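Long-range contacts in 3-keto-5-aminohexanoate cleavage protein (PDB 3E02), which probably catalyses the zinc-dependent cleavage of 3-keto-5-aminohexanoate or a related beta-keto acid: residues 8-13 against 289-294; 38-43 against 270-275; 174-179 against 214-219; 194-199 against 299-304; 209-214 against 241-246. All coordinates share one frame; numbering follows the deposited sequence.

Contact 1. Residues 8-13 against 289-294; sequences IIITCA and LDIATP
Ile-8 is held through both its N-H and its C=O by the backbone of 289-294, in a single bridge of parallel type with Ile-291. Its N donates to Asp-290 O (2.8 Å). Its own O receives Ala-292 N at 2.7 Å, and Ile-291 CA adds a CA-H...O contact to the same oxygen. One step on, a water spans the widening gap: Ile-10 N donates to it, and it lies 2.8 Å from Ala-292 O.

Side chains close round this backbone core. Ile-8 CD1 leans on Leu-289 CB (4.0 Å), while Ile-10 CD1 reaches Ile-291 CG2 at 3.6 Å. In Ile-291, chi1 (69°) puts CG1 between the backbone N and the carbonyl carbon; CG2, anti to the carbonyl carbon, is the branch that meets Ile-10.

Further out, Asp-290 in the conformer described forms a salt bridge with Lys-7, and Thr-293 N-caps helix 294-301 while Glu-296 accepts from its N. The bridge thus fastens the linker between helices 273-286 and 294-301 to the approach of strand 10-13, which runs in the barrel between strands 48-54 and 253-256, with Ile-284 of helix 273-286 packed on Ile-8 and Leu-289.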
# COMPACT_ATOMS: atom_id res chain seq x y z
N ILE A 8 0.65 -24.85 -7.47
CA ILE A 8 -0.49 -24.20 -6.82
C ILE A 8 -1.47 -25.23 -6.29
O ILE A 8 -1.90 -26.13 -7.03
CB ILE A 8 -1.23 -23.24 -7.80
CG1 ILE A 8 -0.31 -22.09 -8.23
CG2 ILE A 8 -2.51 -22.68 -7.16
CD1 ILE A 8 -0.90 -21.22 -9.36
N ILE A 9 -1.83 -25.11 -5.02
CA ILE A 9 -2.87 -25.96 -4.43
C ILE A 9 -4.22 -25.35 -4.80
O ILE A 9 -4.50 -24.20 -4.46
CB ILE A 9 -2.78 -26.00 -2.89
CG1 ILE A 9 -1.43 -26.58 -2.44
CG2 ILE A 9 -3.95 -26.84 -2.29
CD1 ILE A 9 -1.23 -26.55 -0.93
N ILE A 10 -5.04 -26.13 -5.51
CA ILE A 10 -6.43 -25.78 -5.76
C ILE A 10 -7.23 -26.51 -4.68
O ILE A 10 -7.22 -27.75 -4.62
CB ILE A 10 -6.97 -26.25 -7.13
CG1 ILE A 10 -6.22 -25.56 -8.28
CG2 ILE A 10 -8.50 -25.95 -7.22
CD1 ILE A 10 -6.63 -26.03 -9.67
N THR A 11 -7.88 -25.74 -3.81
CA THR A 11 -8.79 -26.28 -2.82
C THR A 11 -10.20 -26.09 -3.39
O THR A 11 -10.51 -25.04 -3.96
CB THR A 11 -8.68 -25.57 -1.47
OG1 THR A 11 -7.36 -25.74 -0.94
CG2 THR A 11 -9.70 -26.14 -0.43
N CYS A 12 -11.04 -27.12 -3.25
CA CYS A 12 -12.45 -27.00 -3.62
C CYS A 12 -13.34 -27.11 -2.38
O CYS A 12 -13.36 -28.17 -1.73
CB CYS A 12 -12.87 -28.05 -4.62
SG CYS A 12 -14.62 -27.87 -5.09
N ALA A 13 -14.05 -26.03 -2.07
CA ALA A 13 -15.01 -25.97 -0.97
C ALA A 13 -16.36 -26.36 -1.59
O ALA A 13 -17.04 -25.57 -2.24
CB ALA A 13 -15.04 -24.59 -0.34
N LEU A 289 1.65 -21.21 -15.19
CA LEU A 289 1.77 -21.69 -13.82
C LEU A 289 1.29 -23.14 -13.83
O LEU A 289 0.81 -23.63 -14.86
CB LEU A 289 1.01 -20.79 -12.83
CG LEU A 289 1.47 -19.32 -12.81
CD1 LEU A 289 0.52 -18.47 -11.98
CD2 LEU A 289 2.88 -19.14 -12.31
N ASP A 290 1.47 -23.84 -12.71
CA ASP A 290 1.04 -25.24 -12.63
C ASP A 290 0.48 -25.56 -11.25
O ASP A 290 0.74 -24.86 -10.26
CB ASP A 290 2.20 -26.17 -13.02
CG ASP A 290 1.75 -27.61 -13.36
OD1 ASP A 290 0.53 -27.89 -13.57
OD2 ASP A 290 2.64 -28.47 -13.41
N ILE A 291 -0.37 -26.60 -11.23
CA ILE A 291 -1.06 -27.03 -10.03
C ILE A 291 -0.34 -28.16 -9.31
O ILE A 291 0.43 -28.91 -9.91
CB ILE A 291 -2.54 -27.42 -10.32
CG1 ILE A 291 -2.69 -28.71 -11.15
CG2 ILE A 291 -3.24 -26.23 -10.99
CD1 ILE A 291 -4.14 -29.22 -11.18
N ALA A 292 -0.65 -28.29 -8.03
CA ALA A 292 -0.11 -29.33 -7.16
C ALA A 292 -1.01 -30.56 -7.17
O ALA A 292 -2.24 -30.44 -7.20
CB ALA A 292 0.01 -28.80 -5.73
N THR A 293 -0.40 -31.74 -7.14
CA THR A 293 -1.14 -32.99 -6.94
C THR A 293 -1.44 -33.07 -5.43
O THR A 293 -0.84 -32.35 -4.63
CB THR A 293 -0.33 -34.23 -7.30
OG1 THR A 293 0.82 -34.32 -6.45
CG2 THR A 293 0.10 -34.19 -8.77
N PRO A 294 -2.40 -33.93 -5.04
CA PRO A 294 -2.64 -34.12 -3.60
C PRO A 294 -1.40 -34.38 -2.75
O PRO A 294 -1.23 -33.73 -1.71
CB PRO A 294 -3.59 -35.31 -3.59
CG PRO A 294 -4.40 -35.09 -4.80
CD PRO A 294 -3.38 -34.68 -5.83
O HOH W 1 -4.31 -28.56 -7.03

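Contact 2. Residues 38-43 against 270-275. With EDO (1,2-ethanediol), chain L.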
# COMPACT_ATOMS: atom_id res chain seq x y z
N GLY A 38 -17.13 -34.04 -4.91
CA GLY A 38 -15.76 -34.07 -4.42
C GLY A 38 -14.84 -34.81 -5.39
O GLY A 38 -13.76 -34.32 -5.72
N VAL A 39 -15.30 -35.97 -5.87
CA VAL A 39 -14.55 -36.77 -6.84
C VAL A 39 -14.36 -36.01 -8.16
O VAL A 39 -13.24 -35.96 -8.67
CB VAL A 39 -15.20 -38.16 -7.09
CG1 VAL A 39 -14.46 -38.93 -8.21
CG2 VAL A 39 -15.18 -38.99 -5.78
N ALA A 40 -15.43 -35.39 -8.67
CA ALA A 40 -15.36 -34.59 -9.91
C ALA A 40 -14.38 -33.42 -9.77
O ALA A 40 -13.58 -33.16 -10.68
CB ALA A 40 -16.75 -34.09 -10.32
N ALA A 41 -14.44 -32.72 -8.63
CA ALA A 41 -13.53 -31.61 -8.32
C ALA A 41 -12.07 -32.07 -8.26
O ALA A 41 -11.18 -31.42 -8.82
CB ALA A 41 -13.94 -30.92 -7.02
N ALA A 42 -11.83 -33.21 -7.59
CA ALA A 42 -10.49 -33.80 -7.49
C ALA A 42 -9.98 -34.21 -8.87
O ALA A 42 -8.85 -33.88 -9.24
CB ALA A 42 -10.47 -34.99 -6.51
N GLU A 43 -10.83 -34.87 -9.65
CA GLU A 43 -10.46 -35.25 -11.03
C GLU A 43 -10.19 -34.06 -11.97
O GLU A 43 -9.38 -34.19 -12.89
CB GLU A 43 -11.46 -36.25 -11.60
CG GLU A 43 -11.32 -37.60 -10.87
CD GLU A 43 -12.37 -38.62 -11.23
OE1 GLU A 43 -13.31 -38.31 -11.99
OE2 GLU A 43 -12.22 -39.75 -10.71
N ALA A 270 -23.30 -22.38 -11.77
CA ALA A 270 -22.39 -23.50 -11.97
C ALA A 270 -23.18 -24.78 -11.74
O ALA A 270 -23.87 -24.89 -10.71
CB ALA A 270 -21.21 -23.44 -10.97
N THR A 271 -23.09 -25.73 -12.68
CA THR A 271 -23.76 -27.03 -12.55
C THR A 271 -22.96 -27.98 -11.65
O THR A 271 -23.49 -28.97 -11.17
CB THR A 271 -24.00 -27.69 -13.92
OG1 THR A 271 -22.75 -27.95 -14.56
CG2 THR A 271 -24.86 -26.79 -14.82
N SER A 272 -21.67 -27.68 -11.46
CA SER A 272 -20.78 -28.50 -10.67
C SER A 272 -19.59 -27.72 -10.18
O SER A 272 -19.14 -26.77 -10.82
CB SER A 272 -20.26 -29.67 -11.53
OG SER A 272 -19.32 -30.49 -10.82
N ASN A 273 -19.06 -28.16 -9.04
CA ASN A 273 -17.79 -27.68 -8.50
C ASN A 273 -16.67 -27.82 -9.54
O ASN A 273 -15.82 -26.94 -9.63
CB ASN A 273 -17.41 -28.46 -7.23
CG ASN A 273 -18.08 -27.90 -6.00
OD1 ASN A 273 -17.64 -26.89 -5.47
ND2 ASN A 273 -19.12 -28.56 -5.53
N ALA A 274 -16.71 -28.92 -10.29
CA ALA A 274 -15.73 -29.20 -11.36
C ALA A 274 -15.61 -28.08 -12.38
O ALA A 274 -14.52 -27.85 -12.86
CB ALA A 274 -16.04 -30.52 -12.06
N GLU A 275 -16.70 -27.37 -12.69
CA GLU A 275 -16.62 -26.23 -13.62
C GLU A 275 -15.67 -25.15 -13.15
O GLU A 275 -14.87 -24.63 -13.94
CB GLU A 275 -17.99 -25.61 -13.88
CG GLU A 275 -18.89 -26.47 -14.67
CD GLU A 275 -20.18 -25.75 -15.06
OE1 GLU A 275 -20.82 -25.16 -14.17
OE2 GLU A 275 -20.53 -25.76 -16.25
C1 EDO L . -16.53 -25.74 -18.48
O1 EDO L . -17.56 -26.74 -18.45
C2 EDO L . -15.58 -25.93 -17.30
O2 EDO L . -15.21 -24.74 -16.59
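Ser-272 OG, 4.5 Å from Ala-40 CB, has two hydrogen-bond partners: Ala-274 N donates to it at 3.1 Å, and Glu-37 OE2 is hydrogen-bonded to it. This is a helix N-cap, at the start of helix 273-286, one of the outer helices of the TIM barrel. Chi1 (177°) puts OG anti to the backbone N of Ser-272. The other carboxylate oxygen of Glu-37 takes Asn-273 N, so a side chain of helix 31-44 serves the amino end of its neighbour; the negative charge there probably suits the helix dipole.

No hydrogen bond joins 38-43 to 270-275 directly, and the two helices meet through alanines. Ala-274 CB rests against Ala-40, 4.0 Å from its CB and 3.9 Å from its O. With so little side chain between them, the backbones come close, Ala-41 CA lying 4.5 Å from Ala-274 CA. Ala-41 CB also packs on Asn-273 CB at 4.3 Å. The amide of Asn-273 is turned inward, OD1 bonded to Leu-258 N and ND2 to Val-14 O, near zinc ligand Glu-259.

On the outer side, Thr-271 N meets Glu-275 OE1 from 44° above the carboxylate plane, and a 1,2-ethanediol, probably from the crystallisation liquor, donates its O2 to Glu-275 O at 2.7 Å.

Contact 3. Residues 174-179 against 214-219; sequences YDVGHL and LLHMRT. With EDO (1,2-ethanediol), chain D.
Met-217, a selenomethionine here, carries most of the apolar contact, lying across from Val-176 and Leu-179. Its chain bends at chi3 (81°), which places CE 4.0 Å from Leu-179 CG and 3.6 Å from the backbone Asp-175 O. Nearer its own backbone, Met-217 CG touches Val-176 CG2 (4.1 Å). The same valine methyl sits at the edge of the His-216 ring, in its plane, 3.8 Å from CD2. Leu-179 CD1 presses on the backbone instead, 3.5 Å from Met-217 O.

No hydrogen bond joins the two segments. Asp-175 OD1 accepts Val-176 N at 2.9 Å, on its anti side and 31° out of the carboxylate plane, at the start of helix 176-187. Asp-175 OD2 takes Gly-177 N of the second subunit. His-216 NE2 is hydrogen-bonded to Asn-213 OD1 of the second subunit, and the ring stacks on His-216 of that subunit.

In the fold these are the consecutive barrel helices 176-187 and 211-225, side by side over strand 195-201. Apolar side chains fill the seam; His-216 serves both, its edge to Val-176 and its NE2 and face to the second subunit. Asp-175 OD1 and Asp-175 OD1 of the second subunit lie close together, which may raise the pKa of one of them.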
# COMPACT_ATOMS: atom_id res chain seq x y z
N TYR A 174 -10.34 -13.51 7.90
CA TYR A 174 -11.37 -12.64 7.30
C TYR A 174 -11.05 -11.15 7.38
O TYR A 174 -11.81 -10.34 6.87
CB TYR A 174 -12.72 -12.84 7.99
CG TYR A 174 -13.29 -14.22 7.86
CD1 TYR A 174 -12.83 -15.26 8.67
CD2 TYR A 174 -14.31 -14.50 6.94
CE1 TYR A 174 -13.34 -16.54 8.57
CE2 TYR A 174 -14.84 -15.81 6.84
CZ TYR A 174 -14.35 -16.81 7.67
OH TYR A 174 -14.83 -18.10 7.61
N ASP A 175 -9.99 -10.78 8.08
CA ASP A 175 -9.61 -9.38 8.21
C ASP A 175 -8.16 -9.30 8.69
O ASP A 175 -7.59 -10.31 9.11
CB ASP A 175 -10.56 -8.67 9.19
CG ASP A 175 -10.79 -7.20 8.85
OD1 ASP A 175 -9.99 -6.59 8.10
OD2 ASP A 175 -11.74 -6.64 9.39
N VAL A 176 -7.58 -8.11 8.64
CA VAL A 176 -6.17 -7.91 8.99
C VAL A 176 -5.88 -8.33 10.45
O VAL A 176 -4.84 -8.94 10.71
CB VAL A 176 -5.71 -6.46 8.74
CG1 VAL A 176 -4.22 -6.29 9.08
CG2 VAL A 176 -6.02 -6.05 7.27
N GLY A 177 -6.81 -8.05 11.36
CA GLY A 177 -6.67 -8.41 12.77
C GLY A 177 -6.48 -9.91 12.99
O GLY A 177 -5.81 -10.32 13.94
N HIS A 178 -7.04 -10.72 12.10
CA HIS A 178 -6.90 -12.19 12.17
C HIS A 178 -5.45 -12.63 11.99
O HIS A 178 -5.05 -13.65 12.56
CB HIS A 178 -7.81 -12.87 11.16
CG HIS A 178 -9.27 -12.70 11.46
ND1 HIS A 178 -10.21 -13.61 11.04
CD2 HIS A 178 -9.94 -11.79 12.21
CE1 HIS A 178 -11.41 -13.22 11.44
NE2 HIS A 178 -11.27 -12.12 12.16
N LEU A 179 -4.67 -11.87 11.21
CA LEU A 179 -3.24 -12.14 11.03
C LEU A 179 -2.50 -11.94 12.35
O LEU A 179 -1.67 -12.77 12.74
CB LEU A 179 -2.64 -11.24 9.94
CG LEU A 179 -3.26 -11.35 8.53
CD1 LEU A 179 -2.70 -10.27 7.61
CD2 LEU A 179 -3.01 -12.75 7.99
N LEU A 214 -6.04 -7.59 -0.54
CA LEU A 214 -5.24 -8.80 -0.70
C LEU A 214 -3.75 -8.50 -0.60
O LEU A 214 -3.02 -9.17 0.13
CB LEU A 214 -5.55 -9.53 -2.01
CG LEU A 214 -4.71 -10.76 -2.37
CD1 LEU A 214 -4.65 -11.77 -1.25
CD2 LEU A 214 -5.29 -11.33 -3.67
N LEU A 215 -3.29 -7.50 -1.37
CA LEU A 215 -1.87 -7.13 -1.33
C LEU A 215 -1.48 -6.64 0.06
O LEU A 215 -0.39 -6.93 0.49
CB LEU A 215 -1.47 -6.12 -2.41
CG LEU A 215 -1.27 -6.71 -3.82
CD1 LEU A 215 -2.62 -6.97 -4.49
CD2 LEU A 215 -0.41 -5.78 -4.67
N HIS A 216 -2.38 -5.93 0.74
CA HIS A 216 -2.11 -5.44 2.09
C HIS A 216 -1.94 -6.60 3.07
O HIS A 216 -0.99 -6.60 3.85
CB HIS A 216 -3.17 -4.47 2.59
CG HIS A 216 -2.89 -3.95 3.97
ND1 HIS A 216 -1.87 -3.07 4.25
CD2 HIS A 216 -3.48 -4.23 5.16
CE1 HIS A 216 -1.85 -2.81 5.54
NE2 HIS A 216 -2.83 -3.50 6.12
N MSE A 217 -2.86 -7.57 3.03
CA MSE A 217 -2.77 -8.75 3.90
C MSE A 217 -1.49 -9.55 3.64
O MSE A 217 -0.87 -10.03 4.59
CB MSE A 217 -4.02 -9.61 3.78
CG MSE A 217 -5.23 -8.97 4.47
SE MSE A 217 -6.79 -10.10 4.40
CE MSE A 217 -6.32 -11.26 5.88
N ARG A 218 -1.05 -9.64 2.37
CA ARG A 218 0.21 -10.33 2.07
C ARG A 218 1.41 -9.57 2.69
O ARG A 218 2.32 -10.19 3.24
CB ARG A 218 0.44 -10.54 0.57
CG ARG A 218 1.60 -11.53 0.39
CD ARG A 218 2.01 -11.79 -0.96
NE ARG A 218 2.44 -10.60 -1.70
CZ ARG A 218 3.10 -10.65 -2.85
NH1 ARG A 218 3.49 -11.81 -3.36
NH2 ARG A 218 3.42 -9.51 -3.46
N THR A 219 1.39 -8.23 2.62
CA THR A 219 2.44 -7.39 3.21
C THR A 219 2.55 -7.57 4.73
O THR A 219 3.65 -7.72 5.27
CB THR A 219 2.22 -5.90 2.86
OG1 THR A 219 2.29 -5.78 1.44
CG2 THR A 219 3.25 -5.00 3.49
C1 EDO D . -17.56 -18.94 2.64
O1 EDO D . -17.59 -18.22 1.40
C2 EDO D . -16.66 -18.20 3.62
O2 EDO D . -16.88 -18.68 4.95

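Contact 4. Residues 194-199 against 299-304; sequences PFFLQC and AMLKTK
The Phe-196 ring takes the Leu-301 CD2 methyl obliquely, on its CD1 side: Leu-301 CD2 is 3.2 Å from Phe-196 CD1, a close approach for two carbons, and 3.5 Å from Phe-196 CG. Phe-196 CB is directed toward the helix end, and chi1 (-169°) sets CG anti to the backbone N. Around the ring also lie Ile-9, Glu-170, Tyr-230 and Ser-232.

The Pro-194 ring is wedged in the turn where helix 294-301 ends. Its CG lies 3.3 Å from Met-300 O, and its CD packs on Lys-302 CG at 3.7 Å, the two side chains crossing at about a right angle. Lys-302 leaves the helix with positive phi (60°).

In the TIM barrel, the last helix thus closes over the N-terminal end of strand 195-201, at the bottom of the barrel. No direct hydrogen bond joins the segments; apolar carbons pack on each other and on the carbonyl oxygens at the helix end, and a water bridges the backbones, 2.7 Å from Pro-194 O and 2.8 Å from Leu-301 O.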
# COMPACT_ATOMS: atom_id res chain seq x y z
N PRO A 194 4.79 -25.12 8.34
CA PRO A 194 4.28 -23.98 7.56
C PRO A 194 2.84 -23.62 7.94
O PRO A 194 2.06 -24.52 8.27
CB PRO A 194 4.34 -24.50 6.13
CG PRO A 194 4.11 -25.93 6.27
CD PRO A 194 4.80 -26.34 7.52
N PHE A 195 2.51 -22.34 7.87
CA PHE A 195 1.16 -21.87 8.18
C PHE A 195 0.44 -21.70 6.87
O PHE A 195 0.89 -20.94 6.02
CB PHE A 195 1.19 -20.54 8.94
CG PHE A 195 2.14 -20.56 10.09
CD1 PHE A 195 1.93 -21.44 11.16
CD2 PHE A 195 3.28 -19.74 10.10
CE1 PHE A 195 2.82 -21.49 12.23
CE2 PHE A 195 4.19 -19.79 11.17
CZ PHE A 195 3.96 -20.66 12.24
N PHE A 196 -0.67 -22.40 6.70
CA PHE A 196 -1.48 -22.28 5.49
C PHE A 196 -2.54 -21.22 5.80
O PHE A 196 -3.53 -21.52 6.49
CB PHE A 196 -2.07 -23.64 5.11
CG PHE A 196 -2.70 -23.67 3.75
CD1 PHE A 196 -1.91 -23.56 2.62
CD2 PHE A 196 -4.07 -23.81 3.60
CE1 PHE A 196 -2.49 -23.57 1.34
CE2 PHE A 196 -4.65 -23.83 2.32
CZ PHE A 196 -3.85 -23.72 1.20
N LEU A 197 -2.28 -19.99 5.33
CA LEU A 197 -3.14 -18.82 5.56
C LEU A 197 -4.13 -18.65 4.43
O LEU A 197 -3.72 -18.40 3.29
CB LEU A 197 -2.32 -17.51 5.62
CG LEU A 197 -1.21 -17.29 6.62
CD1 LEU A 197 -0.74 -15.84 6.53
CD2 LEU A 197 -1.72 -17.58 8.00
N GLN A 198 -5.43 -18.75 4.75
CA GLN A 198 -6.51 -18.59 3.78
C GLN A 198 -7.18 -17.22 4.04
O GLN A 198 -7.93 -17.07 5.02
CB GLN A 198 -7.52 -19.73 3.94
CG GLN A 198 -8.63 -19.80 2.87
CD GLN A 198 -8.13 -20.31 1.54
OE1 GLN A 198 -8.12 -19.60 0.56
NE2 GLN A 198 -7.66 -21.54 1.52
N CYS A 199 -6.91 -16.24 3.17
CA CYS A 199 -7.52 -14.91 3.28
C CYS A 199 -8.90 -14.95 2.62
O CYS A 199 -9.02 -15.43 1.48
CB CYS A 199 -6.63 -13.85 2.68
SG CYS A 199 -5.03 -13.77 3.55
N ALA A 299 3.01 -32.60 1.08
CA ALA A 299 4.41 -32.25 1.34
C ALA A 299 4.54 -30.76 1.64
O ALA A 299 5.33 -30.38 2.49
CB ALA A 299 5.31 -32.65 0.15
N MSE A 300 3.77 -29.92 0.95
CA MSE A 300 3.78 -28.47 1.20
C MSE A 300 3.23 -28.16 2.60
O MSE A 300 3.87 -27.45 3.37
CB MSE A 300 2.97 -27.70 0.14
CG MSE A 300 3.64 -27.66 -1.22
SE MSE A 300 2.43 -27.13 -2.63
CE MSE A 300 2.10 -25.30 -2.16
N LEU A 301 2.07 -28.71 2.92
CA LEU A 301 1.42 -28.47 4.22
C LEU A 301 1.97 -29.30 5.38
O LEU A 301 1.65 -29.00 6.54
CB LEU A 301 -0.09 -28.69 4.10
CG LEU A 301 -0.81 -27.83 3.05
CD1 LEU A 301 -2.30 -28.13 3.04
CD2 LEU A 301 -0.57 -26.39 3.31
N LYS A 302 2.79 -30.31 5.07
CA LYS A 302 3.40 -31.22 6.05
C LYS A 302 2.32 -31.95 6.85
O LYS A 302 2.31 -31.96 8.07
CB LYS A 302 4.39 -30.48 6.97
CG LYS A 302 5.54 -29.76 6.29
CD LYS A 302 6.53 -30.72 5.66
CE LYS A 302 7.72 -29.98 5.06
NZ LYS A 302 8.50 -29.23 6.10
N THR A 303 1.39 -32.57 6.13
CA THR A 303 0.29 -33.31 6.75
C THR A 303 0.77 -34.69 7.21
O THR A 303 1.81 -35.17 6.77
CB THR A 303 -0.91 -33.48 5.80
OG1 THR A 303 -0.52 -34.25 4.66
CG2 THR A 303 -1.45 -32.10 5.36
N LYS A 304 -0.03 -35.31 8.06
CA LYS A 304 0.29 -36.62 8.65
C LYS A 304 0.15 -37.83 7.70
O LYS A 304 0.64 -38.90 8.03
CB LYS A 304 -0.53 -36.86 9.93
CG LYS A 304 -2.05 -37.00 9.75
CD LYS A 304 -2.73 -37.31 11.07
CE LYS A 304 -4.23 -37.40 10.89
NZ LYS A 304 -4.93 -37.76 12.16
O HOH W 2 0.55 -26.54 7.31

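Contact 5. Residues 209-214 against 241-246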
# COMPACT_ATOMS: atom_id res chain seq x y z
N ALA A 209 -13.99 -7.08 -0.81
CA ALA A 209 -13.33 -7.63 -2.00
C ALA A 209 -12.79 -6.52 -2.90
O ALA A 209 -13.20 -6.38 -4.04
CB ALA A 209 -14.28 -8.56 -2.75
N ASP A 210 -11.86 -5.73 -2.36
CA ASP A 210 -11.10 -4.71 -3.09
C ASP A 210 -9.67 -5.28 -3.18
O ASP A 210 -9.13 -5.70 -2.15
CB ASP A 210 -11.11 -3.36 -2.39
CG ASP A 210 -12.44 -2.61 -2.55
OD1 ASP A 210 -12.84 -2.38 -3.70
OD2 ASP A 210 -13.06 -2.23 -1.54
N PRO A 211 -9.06 -5.32 -4.39
CA PRO A 211 -7.70 -5.86 -4.58
C PRO A 211 -6.62 -5.39 -3.61
O PRO A 211 -5.78 -6.20 -3.20
CB PRO A 211 -7.34 -5.38 -5.99
CG PRO A 211 -8.61 -5.49 -6.69
CD PRO A 211 -9.58 -4.86 -5.70
N GLU A 212 -6.66 -4.10 -3.25
CA GLU A 212 -5.72 -3.53 -2.30
C GLU A 212 -5.68 -4.31 -0.97
O GLU A 212 -4.63 -4.40 -0.33
CB GLU A 212 -6.03 -2.07 -1.95
CG GLU A 212 -5.92 -1.08 -3.09
CD GLU A 212 -7.19 -0.91 -3.91
OE1 GLU A 212 -8.11 -1.79 -3.87
OE2 GLU A 212 -7.25 0.12 -4.60
N ASN A 213 -6.83 -4.86 -0.56
CA ASN A 213 -6.92 -5.65 0.68
C ASN A 213 -6.10 -6.94 0.62
O ASN A 213 -5.53 -7.32 1.64
CB ASN A 213 -8.39 -5.93 1.06
CG ASN A 213 -9.14 -4.66 1.45
OD1 ASN A 213 -8.56 -3.74 2.03
ND2 ASN A 213 -10.44 -4.61 1.15
N LEU A 214 -6.04 -7.59 -0.54
CA LEU A 214 -5.24 -8.80 -0.70
C LEU A 214 -3.75 -8.50 -0.60
O LEU A 214 -3.02 -9.17 0.13
CB LEU A 214 -5.55 -9.53 -2.01
CG LEU A 214 -4.71 -10.76 -2.37
CD1 LEU A 214 -4.65 -11.77 -1.25
CD2 LEU A 214 -5.29 -11.33 -3.67
N MSE A 241 -13.28 -15.56 -9.07
CA MSE A 241 -12.25 -15.73 -10.11
C MSE A 241 -11.16 -14.66 -10.16
O MSE A 241 -9.98 -15.01 -10.23
CB MSE A 241 -12.87 -16.03 -11.48
CG MSE A 241 -13.55 -17.39 -11.50
SE MSE A 241 -12.32 -18.90 -11.23
CE MSE A 241 -13.63 -20.28 -10.90
N PRO A 242 -11.54 -13.36 -10.13
CA PRO A 242 -10.50 -12.32 -10.08
C PRO A 242 -9.58 -12.44 -8.86
O PRO A 242 -8.37 -12.29 -9.00
CB PRO A 242 -11.30 -11.01 -9.99
CG PRO A 242 -12.63 -11.35 -10.47
CD PRO A 242 -12.88 -12.78 -10.26
N PHE A 243 -10.16 -12.72 -7.69
CA PHE A 243 -9.33 -12.85 -6.47
C PHE A 243 -8.38 -14.04 -6.47
O PHE A 243 -7.23 -13.87 -6.11
CB PHE A 243 -10.16 -12.79 -5.18
CG PHE A 243 -10.30 -11.41 -4.67
CD1 PHE A 243 -11.08 -10.47 -5.35
CD2 PHE A 243 -9.57 -11.00 -3.56
CE1 PHE A 243 -11.16 -9.15 -4.89
CE2 PHE A 243 -9.65 -9.69 -3.11
CZ PHE A 243 -10.42 -8.77 -3.77
N VAL A 244 -8.86 -15.21 -6.87
CA VAL A 244 -7.99 -16.39 -6.93
C VAL A 244 -6.95 -16.25 -8.05
O VAL A 244 -5.86 -16.77 -7.89
CB VAL A 244 -8.74 -17.73 -6.99
CG1 VAL A 244 -9.59 -17.90 -5.71
CG2 VAL A 244 -9.61 -17.87 -8.25
N THR A 245 -7.28 -15.57 -9.15
CA THR A 245 -6.30 -15.28 -10.22
C THR A 245 -5.20 -14.35 -9.66
O THR A 245 -4.00 -14.58 -9.88
CB THR A 245 -6.95 -14.70 -11.47
OG1 THR A 245 -7.94 -15.63 -11.94
CG2 THR A 245 -5.91 -14.44 -12.59
N MSE A 246 -5.62 -13.32 -8.92
CA MSE A 246 -4.69 -12.40 -8.24
C MSE A 246 -3.76 -13.21 -7.31
O MSE A 246 -2.53 -13.01 -7.31
CB MSE A 246 -5.52 -11.32 -7.48
CG MSE A 246 -4.85 -10.03 -7.04
SE MSE A 246 -6.25 -8.58 -7.21
CE MSE A 246 -7.60 -9.32 -6.23
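Phe-243 drives its ring tip into the loop ahead of helix 211-225, and this is the tight part of the contact. The backbone of 209-210 grips the tip: CZ lies 3.4 Å from Ala-209 C, with Asp-210 C at the ring edge near its plane, 3.6 Å from CZ. Ala-209 CB adds a touch on CE1 (3.8 Å). Met-246, a selenomethionine, is modelled in two conformers; in the one described here it bends at chi2 and chi3 (54°), and its CE covers one face of the Phe-243 ring, 3.5 Å above the plane and over the centre. In the same conformer Met-246 SE lies 3.6 Å from Pro-211 CB, and Met-246 CG is 3.6 Å from Leu-214 CD2. The leucine and the methionine slide past each other in opposite directions.

These are neighbouring outer helices of the TIM barrel, 211-225 and 240-249, joined through strand 229-235. The inner edge of the seam is filled by Val-233 and Ala-235, which touch Phe-243, and by Phe-201, the two phenylalanine ring planes at about 40°.

The Pro-211 ring meets Phe-243 more loosely, CD to CZ at 4.4 Å. Asp-210 and Pro-211 are partly exposed, and other subunits come in on this side: Leu-250 of the third subunit packs on Pro-211, and its Ile-249 on Met-246. The Asp-210 CB points away from helix 240-249, and its carboxylate OD2 is hydrogen-bonded to Tyr-180 OH of the second subunit.

From the N terminus, the chain enters strand 10-13 and helix 31-44, whose partners in contacts 1 and 2 lie near the C terminus: contact 1 closes the longest loop, and contact 2 nests inside it. Contacts 3 and 5 are nested within both; they cross each other along the chain and share helix 211-225, at Leu-214. Contact 4 crosses contacts 1, 2 and 3 and encloses contact 5, bringing the last helix onto strand 195-201. Contacts 1 and 4 touch through Ile-9 against Met-300 and Phe-196, contacts 1 and 2 through Cys-12 against Asn-273 and Ala-41, contacts 3 and 4 through Met-217 against Cys-199. Together they tie the first barrel strand and helix to the last helices.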